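Local coordinates for protein (GYP1P) (Saccharomyces cerevisiae, PDB 1FKM) that stimulates GTP hydrolysis by Ypt/Rab GTPases such as Ypt1 and Ypt7, lending them an arginine finger and a glutamine finger in trans, at residues Ile5-Lys10 with Arg27-Asn32; Glu67-Leu72 with Val167-Thr172; Ser208-Arg213 with His328-Ala333. All coordinates share one frame; numbering follows the deposited sequence.

Contact 1 of 3, residues Ile5-Lys10 with Arg27-Asn32; sequences IQRISK and RQISWN
The first two helices of the Gyp1p GAP fragment, helix 4-15 and helix 23-30, are tied together where R7 reaches across to I29 of the second helix and lies against it. With CG anti to the backbone N (chi1 -169°) and its chain extended as far as NE, R7 carries its guanidinium to the I29 carbonyl. NH2 of R7 donates to O of I29 at 2.7 Å, but the N-H...O angle is 118°, so the bond is weak although short. The same NH2 also hydrogen-bonds the carbonyl of G33. One nitrogen thus serves two carbonyls, those of I29 and G33. The helical hairpin is closed beside this link by I29 itself: its CG1 sits 3.6 Å from NH1 of R7, where a chi1 of -173° puts it anti to the backbone N, and the extended chain carries CD1 on to helix 4-15. There CD1 of I29 meets the aliphatic part of K10, with CE of K10 at 3.8 Å, and the I29 side chain also packs on F11 and I14. On the polar side a water joins the two segments. It accepts from NH1 of R7 at 3.0 Å and from ND2 of N32 at 2.8 Å, bridging the arginine to the side-chain amide of N32.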
loop_
_atom_site.group_PDB
_atom_site.type_symbol
_atom_site.label_atom_id
_atom_site.label_comp_id
_atom_site.label_asym_id
_atom_site.label_seq_id
_atom_site.Cartn_x
_atom_site.Cartn_y
_atom_site.Cartn_z
ATOM N N ILE A 5 -23.592 10.469 1.206
ATOM C CA ILE A 5 -23.553 11.915 1.400
ATOM C C ILE A 5 -23.323 12.282 2.862
ATOM O O ILE A 5 -22.541 13.182 3.177
ATOM C CB ILE A 5 -24.870 12.574 0.934
ATOM C CG1 ILE A 5 -25.100 12.287 -0.553
ATOM C CG2 ILE A 5 -24.827 14.071 1.197
ATOM C CD1 ILE A 5 -23.973 12.755 -1.457
ATOM N N GLN A 6 -24.026 11.587 3.748
ATOM C CA GLN A 6 -23.910 11.816 5.180
ATOM C C GLN A 6 -22.482 11.520 5.643
ATOM O O GLN A 6 -21.883 12.292 6.391
ATOM C CB GLN A 6 -24.888 10.903 5.928
ATOM C CG GLN A 6 -24.906 11.085 7.442
ATOM C CD GLN A 6 -25.671 12.319 7.882
ATOM O OE1 GLN A 6 -25.790 12.594 9.077
ATOM N NE2 GLN A 6 -26.200 13.066 6.919
ATOM N N ARG A 7 -21.936 10.400 5.187
ATOM C CA ARG A 7 -20.590 10.016 5.584
ATOM C C ARG A 7 -19.575 11.074 5.161
ATOM O O ARG A 7 -18.641 11.385 5.901
ATOM C CB ARG A 7 -20.230 8.656 4.989
ATOM C CG ARG A 7 -18.950 8.077 5.573
ATOM C CD ARG A 7 -18.831 6.587 5.314
ATOM N NE ARG A 7 -17.632 6.037 5.940
ATOM C CZ ARG A 7 -17.471 5.852 7.251
ATOM N NH1 ARG A 7 -18.440 6.170 8.104
ATOM N NH2 ARG A 7 -16.335 5.346 7.712
ATOM N N ILE A 8 -19.771 11.637 3.976
ATOM C CA ILE A 8 -18.880 12.676 3.484
ATOM C C ILE A 8 -18.950 13.871 4.428
ATOM O O ILE A 8 -17.933 14.495 4.734
ATOM C CB ILE A 8 -19.274 13.091 2.043
ATOM C CG1 ILE A 8 -18.900 11.963 1.074
ATOM C CG2 ILE A 8 -18.591 14.391 1.658
ATOM C CD1 ILE A 8 -19.438 12.132 -0.335
ATOM N N SER A 9 -20.155 14.174 4.902
ATOM C CA SER A 9 -20.352 15.293 5.818
ATOM C C SER A 9 -19.665 15.053 7.164
ATOM O O SER A 9 -19.106 15.977 7.746
ATOM C CB SER A 9 -21.847 15.535 6.050
ATOM O OG SER A 9 -22.042 16.609 6.952
ATOM N N LYS A 10 -19.718 13.820 7.657
ATOM C CA LYS A 10 -19.080 13.485 8.929
ATOM C C LYS A 10 -17.580 13.736 8.835
ATOM O O LYS A 10 -16.973 14.276 9.756
ATOM C CB LYS A 10 -19.340 12.020 9.290
ATOM C CG LYS A 10 -20.803 11.694 9.548
ATOM C CD LYS A 10 -20.984 10.241 9.958
ATOM C CE LYS A 10 -20.274 9.944 11.273
ATOM N NZ LYS A 10 -20.394 8.509 11.666
ATOM N N ARG A 27 -9.184 8.416 13.035
ATOM C CA ARG A 27 -8.839 6.998 12.965
ATOM C C ARG A 27 -10.075 6.127 13.189
ATOM O O ARG A 27 -10.280 5.124 12.506
ATOM C CB ARG A 27 -7.803 6.645 14.033
ATOM C CG ARG A 27 -6.401 7.156 13.778
ATOM C CD ARG A 27 -5.456 6.663 14.870
ATOM N NE ARG A 27 -5.549 5.215 15.041
ATOM C CZ ARG A 27 -4.833 4.509 15.912
ATOM N NH1 ARG A 27 -3.958 5.114 16.704
ATOM N NH2 ARG A 27 -4.992 3.193 15.990
ATOM N N GLN A 28 -10.894 6.518 14.157
ATOM C CA GLN A 28 -12.100 5.771 14.492
ATOM C C GLN A 28 -13.057 5.592 13.318
ATOM O O GLN A 28 -13.504 4.480 13.039
ATOM C CB GLN A 28 -12.827 6.464 15.647
ATOM C CG GLN A 28 -14.189 5.879 15.966
ATOM C CD GLN A 28 -14.872 6.604 17.108
ATOM O OE1 GLN A 28 -15.121 7.809 17.034
ATOM N NE2 GLN A 28 -15.178 5.873 18.175
ATOM N N ILE A 29 -13.375 6.683 12.629
ATOM C CA ILE A 29 -14.292 6.602 11.507
ATOM C C ILE A 29 -13.640 6.040 10.247
ATOM O O ILE A 29 -14.282 5.314 9.490
ATOM C CB ILE A 29 -14.919 7.992 11.190
ATOM C CG1 ILE A 29 -16.006 7.838 10.125
ATOM C CG2 ILE A 29 -13.841 8.969 10.729
ATOM C CD1 ILE A 29 -16.833 9.097 9.896
ATOM N N SER A 30 -12.364 6.356 10.034
ATOM C CA SER A 30 -11.647 5.887 8.848
ATOM C C SER A 30 -11.477 4.376 8.785
ATOM O O SER A 30 -11.337 3.816 7.702
ATOM C CB SER A 30 -10.264 6.542 8.759
ATOM O OG SER A 30 -10.363 7.944 8.575
ATOM N N TRP A 31 -11.488 3.719 9.943
ATOM C CA TRP A 31 -11.317 2.270 10.003
ATOM C C TRP A 31 -12.357 1.579 9.129
ATOM O O TRP A 31 -12.082 0.550 8.499
ATOM C CB TRP A 31 -11.476 1.779 11.450
ATOM C CG TRP A 31 -10.637 0.578 11.805
ATOM C CD1 TRP A 31 -9.432 0.583 12.451
ATOM C CD2 TRP A 31 -10.933 -0.801 11.523
ATOM N NE1 TRP A 31 -8.963 -0.701 12.590
ATOM C CE2 TRP A 31 -9.862 -1.568 12.031
ATOM C CE3 TRP A 31 -11.996 -1.460 10.892
ATOM C CZ2 TRP A 31 -9.823 -2.966 11.927
ATOM C CZ3 TRP A 31 -11.955 -2.852 10.787
ATOM C CH2 TRP A 31 -10.874 -3.586 11.303
ATOM N N ASN A 32 -13.551 2.164 9.082
ATOM C CA ASN A 32 -14.653 1.593 8.318
ATOM C C ASN A 32 -14.758 2.087 6.883
ATOM O O ASN A 32 -15.787 1.896 6.244
ATOM C CB ASN A 32 -15.973 1.858 9.049
ATOM C CG ASN A 32 -15.933 1.400 10.495
ATOM O OD1 ASN A 32 -15.559 0.264 10.785
ATOM N ND2 ASN A 32 -16.313 2.283 11.408
HETATM O O HOH W 1 -17.731 4.568 10.541
#

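Contact 2 of 3, residues Glu67-Leu72 with Val167-Thr172; sequences EYRDSL and VDEQIT
This is a mixed polar and apolar contact, partly buried, on the outer part of the all-helical TBC domain, in which R69 of helix 57-74 reaches over T172 in the first turns of helix 168-186. The two short helical segments run nearly at right angles, 92° between their directions, with their axes 11.9 Å apart, and side chains do the bridging. R69 extends from CG to NE and lays one face of its guanidinium on the methyl of T172: CG2 of T172 is 3.4 Å from CZ of R69 and sits over the centre of the planar group. OG1 of T172, beside the backbone N (chi1 -60°), bonds to O of D168 at 3.1 Å, a rotamer that leaves CG2 anti to the backbone N, facing the arginine. T172 N reaches the same carbonyl from the other face of its plane. At the edge of the guanidinium, NH2 of R69 comes within 3.1 Å of O of E169, but the firm partner of this nitrogen is D173, which forms a salt bridge with it. Y68 adds its ring obliquely, CE2 of Y68 lying 4.1 Å from CG2 of T172, while its hydroxyl bonds to E175. The carboxylate of E169 hovers nearby, OE2 of E169 being 4.6 Å from NH2 of R69 and well out of the guanidinium plane. The charge of R69 is therefore probably balanced mainly by D173, with E169 adding a weaker field, while one face of the cation is given to an apolar methyl.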
loop_
_atom_site.group_PDB
_atom_site.type_symbol
_atom_site.label_atom_id
_atom_site.label_comp_id
_atom_site.label_asym_id
_atom_site.label_seq_id
_atom_site.Cartn_x
_atom_site.Cartn_y
_atom_site.Cartn_z
ATOM N N GLU A 67 12.132 20.014 -0.654
ATOM C CA GLU A 67 13.177 19.064 -0.272
ATOM C C GLU A 67 13.256 17.919 -1.282
ATOM O O GLU A 67 14.343 17.452 -1.631
ATOM C CB GLU A 67 12.898 18.491 1.121
ATOM C CG GLU A 67 14.096 17.803 1.753
ATOM C CD GLU A 67 13.760 17.110 3.061
ATOM O OE1 GLU A 67 12.822 17.554 3.753
ATOM O OE2 GLU A 67 14.449 16.125 3.404
ATOM N N TYR A 68 12.096 17.451 -1.734
ATOM C CA TYR A 68 12.048 16.376 -2.723
ATOM C C TYR A 68 12.806 16.831 -3.968
ATOM O O TYR A 68 13.689 16.131 -4.467
ATOM C CB TYR A 68 10.600 16.072 -3.099
ATOM C CG TYR A 68 10.464 15.116 -4.260
ATOM C CD1 TYR A 68 10.746 13.761 -4.102
ATOM C CD2 TYR A 68 10.080 15.570 -5.525
ATOM C CE1 TYR A 68 10.654 12.876 -5.170
ATOM C CE2 TYR A 68 9.983 14.685 -6.610
ATOM C CZ TYR A 68 10.277 13.343 -6.418
ATOM O OH TYR A 68 10.214 12.458 -7.470
ATOM N N ARG A 69 12.449 18.015 -4.454
ATOM C CA ARG A 69 13.067 18.599 -5.643
ATOM C C ARG A 69 14.580 18.737 -5.494
ATOM O O ARG A 69 15.339 18.317 -6.371
ATOM C CB ARG A 69 12.458 19.978 -5.925
ATOM C CG ARG A 69 11.020 19.959 -6.443
ATOM C CD ARG A 69 10.520 21.380 -6.672
ATOM N NE ARG A 69 9.264 21.435 -7.418
ATOM C CZ ARG A 69 8.072 21.105 -6.927
ATOM N NH1 ARG A 69 7.957 20.691 -5.673
ATOM N NH2 ARG A 69 6.989 21.188 -7.693
ATOM N N ASP A 70 15.015 19.326 -4.382
ATOM C CA ASP A 70 16.440 19.514 -4.131
ATOM C C ASP A 70 17.184 18.187 -4.060
ATOM O O ASP A 70 18.276 18.047 -4.617
ATOM C CB ASP A 70 16.670 20.287 -2.830
ATOM C CG ASP A 70 16.088 21.686 -2.867
ATOM O OD1 ASP A 70 15.969 22.257 -3.973
ATOM O OD2 ASP A 70 15.763 22.220 -1.783
ATOM N N SER A 71 16.592 17.216 -3.375
ATOM C CA SER A 71 17.213 15.905 -3.237
ATOM C C SER A 71 17.388 15.238 -4.594
ATOM O O SER A 71 18.420 14.627 -4.872
ATOM C CB SER A 71 16.364 15.010 -2.334
ATOM O OG SER A 71 16.298 15.527 -1.021
ATOM N N LEU A 72 16.374 15.354 -5.440
ATOM C CA LEU A 72 16.424 14.750 -6.763
ATOM C C LEU A 72 17.459 15.473 -7.619
ATOM O O LEU A 72 18.208 14.847 -8.370
ATOM C CB LEU A 72 15.043 14.822 -7.418
ATOM C CG LEU A 72 14.649 13.665 -8.339
ATOM C CD1 LEU A 72 14.775 12.343 -7.596
ATOM C CD2 LEU A 72 13.223 13.874 -8.824
ATOM N N VAL A 167 -0.127 20.306 -14.563
ATOM C CA VAL A 167 1.068 20.944 -15.096
ATOM C C VAL A 167 2.268 20.307 -14.396
ATOM O O VAL A 167 2.119 19.678 -13.344
ATOM C CB VAL A 167 1.062 22.473 -14.852
ATOM C CG1 VAL A 167 -0.061 23.119 -15.658
ATOM C CG2 VAL A 167 0.891 22.777 -13.368
ATOM N N ASP A 168 3.450 20.466 -14.982
ATOM C CA ASP A 168 4.673 19.887 -14.431
ATOM C C ASP A 168 4.901 20.111 -12.940
ATOM O O ASP A 168 5.297 19.182 -12.234
ATOM C CB ASP A 168 5.894 20.392 -15.208
ATOM C CG ASP A 168 5.936 19.871 -16.635
ATOM O OD1 ASP A 168 5.828 18.640 -16.823
ATOM O OD2 ASP A 168 6.082 20.692 -17.567
ATOM N N GLU A 169 4.667 21.330 -12.461
ATOM C CA GLU A 169 4.863 21.638 -11.044
ATOM C C GLU A 169 3.952 20.818 -10.127
ATOM O O GLU A 169 4.348 20.434 -9.025
ATOM C CB GLU A 169 4.637 23.131 -10.778
ATOM C CG GLU A 169 4.564 23.480 -9.295
ATOM C CD GLU A 169 4.548 24.974 -9.029
ATOM O OE1 GLU A 169 3.714 25.684 -9.631
ATOM O OE2 GLU A 169 5.370 25.435 -8.209
ATOM N N GLN A 170 2.730 20.564 -10.582
ATOM C CA GLN A 170 1.773 19.788 -9.802
ATOM C C GLN A 170 2.188 18.317 -9.774
ATOM O O GLN A 170 2.073 17.649 -8.748
ATOM C CB GLN A 170 0.376 19.915 -10.408
ATOM C CG GLN A 170 -0.212 21.310 -10.345
ATOM C CD GLN A 170 -1.575 21.375 -11.002
ATOM O OE1 GLN A 170 -1.714 21.089 -12.192
ATOM N NE2 GLN A 170 -2.591 21.739 -10.228
ATOM N N ILE A 171 2.666 17.814 -10.906
ATOM C CA ILE A 171 3.105 16.427 -10.978
ATOM C C ILE A 171 4.287 16.220 -10.026
ATOM O O ILE A 171 4.402 15.176 -9.378
ATOM C CB ILE A 171 3.494 16.047 -12.432
ATOM C CG1 ILE A 171 2.233 16.040 -13.305
ATOM C CG2 ILE A 171 4.184 14.687 -12.464
ATOM C CD1 ILE A 171 2.467 15.695 -14.760
ATOM N N THR A 172 5.158 17.221 -9.927
ATOM C CA THR A 172 6.301 17.115 -9.031
ATOM C C THR A 172 5.827 17.167 -7.577
ATOM O O THR A 172 6.390 16.487 -6.717
ATOM C CB THR A 172 7.337 18.237 -9.291
ATOM O OG1 THR A 172 7.807 18.142 -10.641
ATOM C CG2 THR A 172 8.532 18.093 -8.353
#

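Contact 3 of 3, residues Ser208-Arg213 with His328-Ala333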
loop_
_atom_site.group_PDB
_atom_site.type_symbol
_atom_site.label_atom_id
_atom_site.label_comp_id
_atom_site.label_asym_id
_atom_site.label_seq_id
_atom_site.Cartn_x
_atom_site.Cartn_y
_atom_site.Cartn_z
ATOM N N SER A 208 2.903 -19.096 9.283
ATOM C CA SER A 208 2.974 -20.550 9.355
ATOM C C SER A 208 2.591 -21.040 10.753
ATOM O O SER A 208 1.821 -21.995 10.903
ATOM C CB SER A 208 4.399 -21.004 9.021
ATOM O OG SER A 208 4.495 -22.412 9.014
ATOM N N GLN A 209 3.140 -20.382 11.769
ATOM C CA GLN A 209 2.878 -20.740 13.161
ATOM C C GLN A 209 1.439 -20.440 13.557
ATOM O O GLN A 209 0.817 -21.199 14.305
ATOM C CB GLN A 209 3.827 -19.979 14.090
ATOM C CG GLN A 209 5.292 -20.394 13.988
ATOM C CD GLN A 209 5.551 -21.789 14.529
ATOM O OE1 GLN A 209 5.111 -22.786 13.956
ATOM N NE2 GLN A 209 6.265 -21.865 15.648
ATOM N N LEU A 210 0.918 -19.325 13.063
ATOM C CA LEU A 210 -0.450 -18.923 13.359
ATOM C C LEU A 210 -1.426 -19.969 12.826
ATOM O O LEU A 210 -2.327 -20.410 13.539
ATOM C CB LEU A 210 -0.759 -17.574 12.704
ATOM C CG LEU A 210 -1.413 -16.471 13.537
ATOM C CD1 LEU A 210 -1.894 -15.370 12.593
ATOM C CD2 LEU A 210 -2.578 -17.023 14.355
ATOM N N VAL A 211 -1.244 -20.359 11.568
ATOM C CA VAL A 211 -2.121 -21.339 10.939
ATOM C C VAL A 211 -2.012 -22.704 11.604
ATOM O O VAL A 211 -3.003 -23.427 11.721
ATOM C CB VAL A 211 -1.823 -21.459 9.431
ATOM C CG1 VAL A 211 -2.729 -22.505 8.795
ATOM C CG2 VAL A 211 -2.036 -20.105 8.766
ATOM N N LYS A 212 -0.811 -23.058 12.044
ATOM C CA LYS A 212 -0.613 -24.331 12.717
ATOM C C LYS A 212 -1.456 -24.312 13.993
ATOM O O LYS A 212 -1.944 -25.348 14.449
ATOM C CB LYS A 212 0.864 -24.525 13.071
ATOM C CG LYS A 212 1.161 -25.864 13.723
ATOM C CD LYS A 212 2.631 -26.007 14.067
ATOM C CE LYS A 212 2.904 -27.348 14.734
ATOM N NZ LYS A 212 4.337 -27.511 15.106
ATOM N N ARG A 213 -1.628 -23.114 14.546
ATOM C CA ARG A 213 -2.399 -22.896 15.768
ATOM C C ARG A 213 -3.916 -22.964 15.606
ATOM O O ARG A 213 -4.583 -23.678 16.348
ATOM C CB ARG A 213 -2.047 -21.531 16.368
ATOM C CG ARG A 213 -1.058 -21.551 17.520
ATOM C CD ARG A 213 -0.580 -20.129 17.830
ATOM N NE ARG A 213 0.106 -20.024 19.116
ATOM C CZ ARG A 213 -0.509 -20.020 20.295
ATOM N NH1 ARG A 213 -1.831 -20.113 20.360
ATOM N NH2 ARG A 213 0.198 -19.922 21.411
ATOM N N HIS A 328 -0.969 -7.258 9.374
ATOM C CA HIS A 328 -0.949 -7.901 8.068
ATOM C C HIS A 328 -0.920 -9.419 8.177
ATOM O O HIS A 328 -1.549 -10.113 7.378
ATOM C CB HIS A 328 0.244 -7.427 7.230
ATOM C CG HIS A 328 0.195 -7.898 5.809
ATOM N ND1 HIS A 328 -0.854 -7.596 4.964
ATOM C CD2 HIS A 328 1.042 -8.675 5.092
ATOM C CE1 HIS A 328 -0.650 -8.167 3.791
ATOM N NE2 HIS A 328 0.491 -8.830 3.842
ATOM N N VAL A 329 -0.189 -9.935 9.159
ATOM C CA VAL A 329 -0.107 -11.381 9.348
ATOM C C VAL A 329 -1.488 -11.950 9.669
ATOM O O VAL A 329 -1.846 -13.019 9.186
ATOM C CB VAL A 329 0.873 -11.754 10.482
ATOM C CG1 VAL A 329 0.737 -13.229 10.833
ATOM C CG2 VAL A 329 2.300 -11.466 10.041
ATOM N N PHE A 330 -2.267 -11.241 10.481
ATOM C CA PHE A 330 -3.604 -11.723 10.808
ATOM C C PHE A 330 -4.553 -11.643 9.619
ATOM O O PHE A 330 -5.416 -12.510 9.452
ATOM C CB PHE A 330 -4.167 -10.970 12.016
ATOM C CG PHE A 330 -3.576 -11.425 13.319
ATOM C CD1 PHE A 330 -4.050 -12.578 13.938
ATOM C CD2 PHE A 330 -2.508 -10.743 13.899
ATOM C CE1 PHE A 330 -3.466 -13.052 15.114
ATOM C CE2 PHE A 330 -1.916 -11.205 15.077
ATOM C CZ PHE A 330 -2.398 -12.365 15.687
ATOM N N VAL A 331 -4.401 -10.608 8.793
ATOM C CA VAL A 331 -5.233 -10.475 7.601
ATOM C C VAL A 331 -4.902 -11.645 6.665
ATOM O O VAL A 331 -5.794 -12.238 6.056
ATOM C CB VAL A 331 -4.960 -9.137 6.866
ATOM C CG1 VAL A 331 -5.675 -9.114 5.518
ATOM C CG2 VAL A 331 -5.431 -7.976 7.719
ATOM N N CYS A 332 -3.616 -11.974 6.549
ATOM C CA CYS A 332 -3.200 -13.080 5.690
ATOM C C CYS A 332 -3.732 -14.410 6.209
ATOM O O CYS A 332 -4.127 -15.272 5.427
ATOM C CB CYS A 332 -1.675 -13.146 5.583
ATOM S SG CYS A 332 -0.954 -11.863 4.530
ATOM N N ALA A 333 -3.738 -14.577 7.526
ATOM C CA ALA A 333 -4.242 -15.812 8.121
ATOM C C ALA A 333 -5.747 -15.945 7.867
ATOM O O ALA A 333 -6.226 -17.012 7.478
ATOM C CB ALA A 333 -3.951 -15.827 9.626
#
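N of C332 donates to O of H328 at 2.9 Å, a routine bond of helix 324-338, whose neighbouring residues V329, F330 and A333 meet L210 of helix 198-214. This is helix-to-helix packing within the all-helical GAP fragment: it joins a helix of the TBC region to one that follows the unmodelled residues 263-322. The two segments cross at -48°, their axes 10.0 Å apart, and L210 is the residue that spans the gap. Its CD1 does nearly all the touching. CB of A333 lies 3.6 Å from CD1 of L210, CG1 of V329 is 3.8 Å from the same methyl, and the ring of F330 is the third partner. Here L210 stands over the face of the aromatic, CD1 of L210 being 4.1 Å from the centroid of F330 and 28° off the ring normal, a CH-pi contact; the two side chains cross at about a right angle. CD2 of L210 is 4.1 Å from CE1 of F330. Helix 198-214 also carries L207, which packs on C332 and A333, and Q203, which touches V329, so the pairing of the two helices continues beyond L210. F330 also touches W378 and Q379 of helix 365-382, a third helix in the cluster. H328 faces elsewhere, both ring nitrogens engaged: ND1 with the hydroxyl of Y257 and NE2 with the carbonyl of W236, while SG of C332 sits above one face of the imidazole. Since the four residues that meet here are buried and join through carbon atoms alone, the fit of one leucine methyl among a valine, an alanine and a phenylalanine face probably supplies the attraction, by dispersion and exclusion of water.

Overall arrangement
The three contacts join different helix pairs, and none touches another. Contact 3 is the core one, with every touching residue buried and all of its cross-contacts apolar. Contacts 1 and 2 are partly buried, and in each an arginine crosses between helices: R7 goes to backbone carbonyls and a water, R69 to a methyl and an aspartate. Contacts 2 and 3 lie on opposite sides of the chain's centre, their centres about 41 Å apart, although helix 168-186 and helix 198-214 follow one another in sequence. Contact 1 approaches contact 3 to about 8 Å at the nearest atoms. All three are remote from the finger residues R96 and Q131.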